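Glyoxylate reductase (Paecilomyces sp. J18, PDB 3WNV) probably catalyses the reduction of glyoxylate to glycolate with a nicotinamide cofactor, as a fungal member of the D-isomer-specific 2-hydroxyacid dehydrogenase family. Local coordinates at residues T221-L230 against A246-A256. Sequence-based numbering, arbitrary orientation.
Sequences TRHIIGEKEL and ALIDEKALVRA
The His223 imidazole lies between two neighbours: CA of Asp249 sits over one face as a CH-pi contact, 3.7 Å from the ring centroid, and Arg222 NH1 covers the opposite face nearer the rim, His223 NE2 in turn lying over the centre of that guanidinium. At the ring's edge, in plane, is Ala246 O. The Arg255 guanidinium has Ala252 CA over one face, toward the rim, and Glu227 CG in plane at its edge. The Asp249 carboxylate stacks on the imidazole with the planes 11° apart, while NE2 is hydrogen-bonded to Glu271. Replacing His223 by alanine would probably cost Asp249 its CH-pi contact and carboxylate stack and leave Glu271 OE2 without this partner. Alongside, His223 N donates to Ala246 O (2.8 Å). Ile225 N to Leu247 O and Asp249 N to Ile225 O then flank Ile248, making a single bridge with Ile225. Here the connections into helices 227-232 and 250-259 pair, in the Rossmann-type NAD-binding domain; Leu230 and Leu253 both touch Ile239 of strand 237-241. Asp249 N-caps helix 250-259, OD1 taking Ala252 N from above the carboxylate plane, and OD2 reaches Glu227 N through a water. Leu230 CD1 packs on Ala252 CB (4.0 Å) and Ala256 CB (3.9 Å). Glu227 OE2 forms a salt bridge with Arg255 NH2 (2.6 Å), the flat groups 68° apart; its N-H...O angle, 128°, makes the hydrogen bond weak.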
ATOM      1  N   THR A 221       3.146   2.464 -13.915  1.00  9.56           N
ATOM      2  CA  THR A 221       2.929   1.142 -13.325  1.00 11.99           C
ATOM      3  C   THR A 221       1.456   0.763 -13.281  1.00 11.27           C
ATOM      4  O   THR A 221       1.138  -0.378 -12.961  1.00 11.16           O
ATOM      5  CB  THR A 221       3.521   1.012 -11.908  1.00 10.67           C
ATOM      6  OG1 THR A 221       2.894   1.988 -11.062  1.00 12.75           O
ATOM      7  CG2 THR A 221       5.047   1.252 -11.913  1.00 11.82           C
ATOM      8  N   ARG A 222       0.561   1.714 -13.581  1.00 10.69           N
ATOM      9  CA  ARG A 222      -0.872   1.361 -13.740  1.00  9.89           C
ATOM     10  C   ARG A 222      -0.968   0.293 -14.828  1.00 11.65           C
ATOM     11  O   ARG A 222      -0.414   0.486 -15.913  1.00 11.68           O
ATOM     12  CB  ARG A 222      -1.711   2.575 -14.184  1.00 13.55           C
ATOM     13  CG  ARG A 222      -3.201   2.243 -14.366  1.00 17.69           C
ATOM     14  CD  ARG A 222      -3.999   3.460 -14.771  1.00 22.83           C
ATOM     15  NE  ARG A 222      -5.417   3.150 -14.962  1.00 27.03           N
ATOM     16  CZ  ARG A 222      -5.947   2.681 -16.095  1.00 31.07           C
ATOM     17  NH1 ARG A 222      -5.185   2.453 -17.171  1.00 31.95           N
ATOM     18  NH2 ARG A 222      -7.249   2.432 -16.157  1.00 28.34           N
ATOM     19  N   HIS A 223      -1.636  -0.828 -14.540  1.00 12.13           N
ATOM     20  CA  HIS A 223      -1.745  -1.962 -15.474  1.00 14.19           C
ATOM     21  C   HIS A 223      -0.413  -2.523 -15.964  1.00 14.03           C
ATOM     22  O   HIS A 223      -0.334  -3.079 -17.082  1.00 13.70           O
ATOM     23  CB  HIS A 223      -2.570  -1.550 -16.699  1.00 17.38           C
ATOM     24  CG  HIS A 223      -4.013  -1.295 -16.408  1.00 17.30           C
ATOM     25  ND1 HIS A 223      -4.963  -1.199 -17.399  1.00 23.14           N
ATOM     26  CD2 HIS A 223      -4.679  -1.155 -15.232  1.00 17.09           C
ATOM     27  CE1 HIS A 223      -6.147  -0.975 -16.853  1.00 19.76           C
ATOM     28  NE2 HIS A 223      -5.997  -0.948 -15.540  1.00 18.34           N
ATOM     29  N   ILE A 224       0.639  -2.390 -15.171  1.00 11.89           N
ATOM     30  CA  ILE A 224       1.886  -3.051 -15.530  1.00  8.78           C
ATOM     31  C   ILE A 224       1.701  -4.572 -15.762  1.00 12.12           C
ATOM     32  O   ILE A 224       2.412  -5.170 -16.570  1.00 15.00           O
ATOM     33  CB  ILE A 224       2.989  -2.777 -14.499  1.00 11.92           C
ATOM     34  CG1 ILE A 224       4.362  -3.149 -15.057  1.00 11.83           C
ATOM     35  CG2 ILE A 224       2.658  -3.438 -13.158  1.00 10.83           C
ATOM     36  CD1 ILE A 224       5.523  -2.681 -14.162  1.00 15.80           C
ATOM     37  N   ILE A 225       0.748  -5.196 -15.061  1.00 12.52           N
ATOM     38  CA  ILE A 225       0.313  -6.560 -15.401  1.00  9.74           C
ATOM     39  C   ILE A 225      -1.014  -6.471 -16.168  1.00 15.50           C
ATOM     40  O   ILE A 225      -2.059  -6.258 -15.591  1.00 11.98           O
ATOM     41  CB  ILE A 225       0.165  -7.426 -14.110  1.00 12.81           C
ATOM     42  CG1 ILE A 225       1.462  -7.344 -13.287  1.00 12.20           C
ATOM     43  CG2 ILE A 225      -0.231  -8.891 -14.424  1.00 11.96           C
ATOM     44  CD1 ILE A 225       2.612  -8.010 -13.959  1.00 19.41           C
ATOM     45  N   GLY A 226      -0.953  -6.563 -17.489  1.00 15.09           N
ATOM     46  CA  GLY A 226      -2.162  -6.598 -18.277  1.00 16.40           C
ATOM     47  C   GLY A 226      -2.201  -7.884 -19.094  1.00 17.52           C
ATOM     48  O   GLY A 226      -1.516  -8.840 -18.752  1.00 12.82           O
ATOM     49  N   GLU A 227      -3.001  -7.899 -20.159  1.00 19.94           N
ATOM     50  CA  GLU A 227      -3.240  -9.130 -20.930  1.00 20.03           C
ATOM     51  C   GLU A 227      -1.956  -9.770 -21.379  1.00 17.35           C
ATOM     52  O   GLU A 227      -1.797 -10.999 -21.285  1.00 16.30           O
ATOM     53  CB  GLU A 227      -4.008  -8.801 -22.198  1.00 24.24           C
ATOM     54  CG  GLU A 227      -5.482  -8.629 -22.050  1.00 33.41           C
ATOM     55  CD  GLU A 227      -6.168  -8.804 -23.391  1.00 41.89           C
ATOM     56  OE1 GLU A 227      -5.475  -9.231 -24.342  1.00 44.46           O
ATOM     57  OE2 GLU A 227      -7.379  -8.524 -23.489  1.00 43.70           O
ATOM     58  N   LYS A 228      -1.066  -8.937 -21.915  1.00 18.40           N
ATOM     59  CA  LYS A 228       0.216  -9.393 -22.475  1.00 22.07           C
ATOM     60  C   LYS A 228       1.027 -10.122 -21.405  1.00 22.88           C
ATOM     61  O   LYS A 228       1.591 -11.195 -21.659  1.00 17.10           O
ATOM     62  CB  LYS A 228       1.053  -8.209 -23.005  1.00 24.66           C
ATOM     63  CG  LYS A 228       1.355  -8.220 -24.511  1.00 39.43           C
ATOM     64  CD  LYS A 228       2.703  -7.524 -24.826  1.00 43.77           C
ATOM     65  CE  LYS A 228       3.895  -8.508 -24.763  1.00 45.98           C
ATOM     66  NZ  LYS A 228       3.695  -9.790 -25.568  1.00 42.85           N
ATOM     67  N   GLU A 229       1.098  -9.534 -20.209  1.00 18.91           N
ATOM     68  CA  GLU A 229       1.886 -10.107 -19.129  1.00 14.05           C
ATOM     69  C   GLU A 229       1.282 -11.377 -18.554  1.00 11.52           C
ATOM     70  O   GLU A 229       1.996 -12.316 -18.209  1.00 12.94           O
ATOM     71  CB  GLU A 229       2.066  -9.074 -18.008  1.00 11.85           C
ATOM     72  CG  GLU A 229       2.975  -7.891 -18.404  1.00 15.15           C
ATOM     73  CD  GLU A 229       2.338  -6.951 -19.409  1.00 20.73           C
ATOM     74  OE1 GLU A 229       1.076  -6.826 -19.438  1.00 13.40           O
ATOM     75  OE2 GLU A 229       3.099  -6.343 -20.189  1.00 25.34           O
ATOM     76  N   LEU A 230      -0.040 -11.421 -18.448  1.00 11.92           N
ATOM     77  CA  LEU A 230      -0.707 -12.610 -17.958  1.00 14.30           C
ATOM     78  C   LEU A 230      -0.427 -13.764 -18.914  1.00 14.37           C
ATOM     79  O   LEU A 230      -0.276 -14.920 -18.482  1.00 14.28           O
ATOM     80  CB  LEU A 230      -2.217 -12.367 -17.861  1.00 16.26           C
ATOM     81  CG  LEU A 230      -2.571 -11.362 -16.757  1.00 15.15           C
ATOM     82  CD1 LEU A 230      -3.994 -10.875 -16.906  1.00 14.36           C
ATOM     83  CD2 LEU A 230      -2.350 -11.964 -15.343  1.00 14.42           C
ATOM     84  N   ALA A 246      -4.540  -1.208  -8.883  1.00 12.50           N
ATOM     85  CA  ALA A 246      -4.504  -0.693 -10.243  1.00 10.52           C
ATOM     86  C   ALA A 246      -3.209  -1.027 -10.962  1.00 11.31           C
ATOM     87  O   ALA A 246      -3.054  -0.718 -12.162  1.00 11.18           O
ATOM     88  CB  ALA A 246      -4.775   0.845 -10.292  1.00 11.97           C
ATOM     89  N   LEU A 247      -2.304  -1.718 -10.279  1.00 14.15           N
ATOM     90  CA  LEU A 247      -1.106  -2.260 -10.921  1.00 11.47           C
ATOM     91  C   LEU A 247      -1.476  -3.383 -11.870  1.00 11.26           C
ATOM     92  O   LEU A 247      -0.700  -3.745 -12.765  1.00 11.32           O
ATOM     93  CB  LEU A 247      -0.125  -2.817  -9.879  1.00 12.52           C
ATOM     94  CG  LEU A 247       0.481  -1.816  -8.884  1.00 11.07           C
ATOM     95  CD1 LEU A 247       1.208  -2.656  -7.815  1.00 11.05           C
ATOM     96  CD2 LEU A 247       1.449  -0.829  -9.566  1.00 12.99           C
ATOM     97  N   ILE A 248      -2.666  -3.948 -11.672  1.00 11.16           N
ATOM     98  CA  ILE A 248      -3.132  -5.021 -12.525  1.00 11.27           C
ATOM     99  C   ILE A 248      -4.372  -4.524 -13.255  1.00 14.72           C
ATOM    100  O   ILE A 248      -5.185  -3.816 -12.669  1.00 13.19           O
ATOM    101  CB  ILE A 248      -3.534  -6.267 -11.714  1.00 13.27           C
ATOM    102  CG1 ILE A 248      -2.371  -6.698 -10.844  1.00 13.75           C
ATOM    103  CG2 ILE A 248      -4.028  -7.380 -12.695  1.00 16.75           C
ATOM    104  CD1 ILE A 248      -2.683  -7.818  -9.848  1.00 13.07           C
ATOM    105  N   ASP A 249      -4.459  -4.853 -14.548  1.00 13.28           N
ATOM    106  CA  ASP A 249      -5.650  -4.651 -15.361  1.00 15.35           C
ATOM    107  C   ASP A 249      -6.672  -5.683 -14.863  1.00 13.71           C
ATOM    108  O   ASP A 249      -6.636  -6.856 -15.261  1.00 14.20           O
ATOM    109  CB  ASP A 249      -5.297  -4.884 -16.847  1.00 12.69           C
ATOM    110  CG  ASP A 249      -6.488  -4.697 -17.768  1.00 22.04           C
ATOM    111  OD1 ASP A 249      -7.622  -4.699 -17.266  1.00 17.66           O
ATOM    112  OD2 ASP A 249      -6.306  -4.544 -19.003  1.00 23.74           O
ATOM    113  N   GLU A 250      -7.541  -5.265 -13.942  1.00 13.75           N
ATOM    114  CA  GLU A 250      -8.367  -6.234 -13.217  1.00 14.56           C
ATOM    115  C   GLU A 250      -9.323  -6.943 -14.167  1.00 11.78           C
ATOM    116  O   GLU A 250      -9.659  -8.117 -13.975  1.00 15.06           O
ATOM    117  CB  GLU A 250      -9.127  -5.515 -12.094  1.00 13.57           C
ATOM    118  CG  GLU A 250      -9.672  -6.442 -11.012  1.00 15.53           C
ATOM    119  CD  GLU A 250     -10.067  -5.636  -9.762  1.00 18.32           C
ATOM    120  OE1 GLU A 250      -9.136  -5.066  -9.152  1.00 16.76           O
ATOM    121  OE2 GLU A 250     -11.286  -5.531  -9.405  1.00 18.41           O
ATOM    122  N   LYS A 251      -9.748  -6.256 -15.215  1.00 13.76           N
ATOM    123  CA  LYS A 251     -10.648  -6.908 -16.174  1.00 22.49           C
ATOM    124  C   LYS A 251      -9.894  -7.997 -16.924  1.00 17.81           C
ATOM    125  O   LYS A 251     -10.430  -9.066 -17.180  1.00 17.68           O
ATOM    126  CB  LYS A 251     -11.272  -5.911 -17.148  1.00 21.22           C
ATOM    127  CG  LYS A 251     -12.422  -5.115 -16.563  1.00 20.09           C
ATOM    128  CD  LYS A 251     -12.882  -4.101 -17.565  1.00 29.08           C
ATOM    129  CE  LYS A 251     -13.882  -3.149 -16.937  1.00 39.95           C
ATOM    130  NZ  LYS A 251     -14.177  -1.995 -17.831  1.00 47.87           N
ATOM    131  N   ALA A 252      -8.628  -7.747 -17.236  1.00 13.10           N
ATOM    132  CA  ALA A 252      -7.801  -8.776 -17.872  1.00 15.39           C
ATOM    133  C   ALA A 252      -7.489  -9.948 -16.941  1.00 14.33           C
ATOM    134  O   ALA A 252      -7.407 -11.113 -17.368  1.00 13.31           O
ATOM    135  CB  ALA A 252      -6.495  -8.164 -18.391  1.00 15.92           C
ATOM    136  N   LEU A 253      -7.304  -9.644 -15.672  1.00 15.06           N
ATOM    137  CA  LEU A 253      -7.083 -10.663 -14.659  1.00 10.45           C
ATOM    138  C   LEU A 253      -8.316 -11.572 -14.590  1.00 14.07           C
ATOM    139  O   LEU A 253      -8.191 -12.815 -14.537  1.00 13.82           O
ATOM    140  CB  LEU A 253      -6.805  -9.979 -13.311  1.00 11.75           C
ATOM    141  CG  LEU A 253      -6.769 -10.971 -12.136  1.00 10.91           C
ATOM    142  CD1 LEU A 253      -5.546 -11.810 -12.221  1.00 10.93           C
ATOM    143  CD2 LEU A 253      -6.811 -10.172 -10.812  1.00 12.52           C
ATOM    144  N   VAL A 254      -9.508 -10.970 -14.621  1.00 12.86           N
ATOM    145  CA  VAL A 254     -10.744 -11.778 -14.601  1.00 13.78           C
ATOM    146  C   VAL A 254     -10.819 -12.718 -15.819  1.00 16.52           C
ATOM    147  O   VAL A 254     -11.107 -13.920 -15.684  1.00 16.18           O
ATOM    148  CB  VAL A 254     -12.005 -10.894 -14.498  1.00 13.74           C
ATOM    149  CG1 VAL A 254     -13.283 -11.737 -14.828  1.00 20.28           C
ATOM    150  CG2 VAL A 254     -12.114 -10.281 -13.077  1.00 12.81           C
ATOM    151  N   ARG A 255     -10.545 -12.198 -17.016  1.00 16.74           N
ATOM    152  CA  ARG A 255     -10.534 -13.077 -18.185  1.00 14.61           C
ATOM    153  C   ARG A 255      -9.520 -14.228 -18.082  1.00 21.55           C
ATOM    154  O   ARG A 255      -9.753 -15.320 -18.596  1.00 19.33           O
ATOM    155  CB  ARG A 255     -10.271 -12.269 -19.468  1.00 16.59           C
ATOM    156  CG  ARG A 255     -11.286 -11.153 -19.691  1.00 21.56           C
ATOM    157  CD  ARG A 255     -11.194 -10.579 -21.102  1.00 24.50           C
ATOM    158  NE  ARG A 255      -9.959  -9.819 -21.320  1.00 27.90           N
ATOM    159  CZ  ARG A 255      -9.799  -8.520 -21.038  1.00 31.24           C
ATOM    160  NH1 ARG A 255     -10.787  -7.815 -20.504  1.00 25.01           N
ATOM    161  NH2 ARG A 255      -8.644  -7.916 -21.295  1.00 31.41           N
ATOM    162  N   ALA A 256      -8.383 -13.966 -17.443  1.00 15.47           N
ATOM    163  CA  ALA A 256      -7.338 -14.955 -17.289  1.00 15.26           C
ATOM    164  C   ALA A 256      -7.691 -16.017 -16.246  1.00 17.09           C
ATOM    165  O   ALA A 256      -7.298 -17.185 -16.343  1.00 17.33           O
ATOM    166  CB  ALA A 256      -5.980 -14.239 -16.962  1.00 12.23           C
TER
HETATM  167  O   HOH W   1      -4.265  -5.410 -20.656  1.00 21.54           O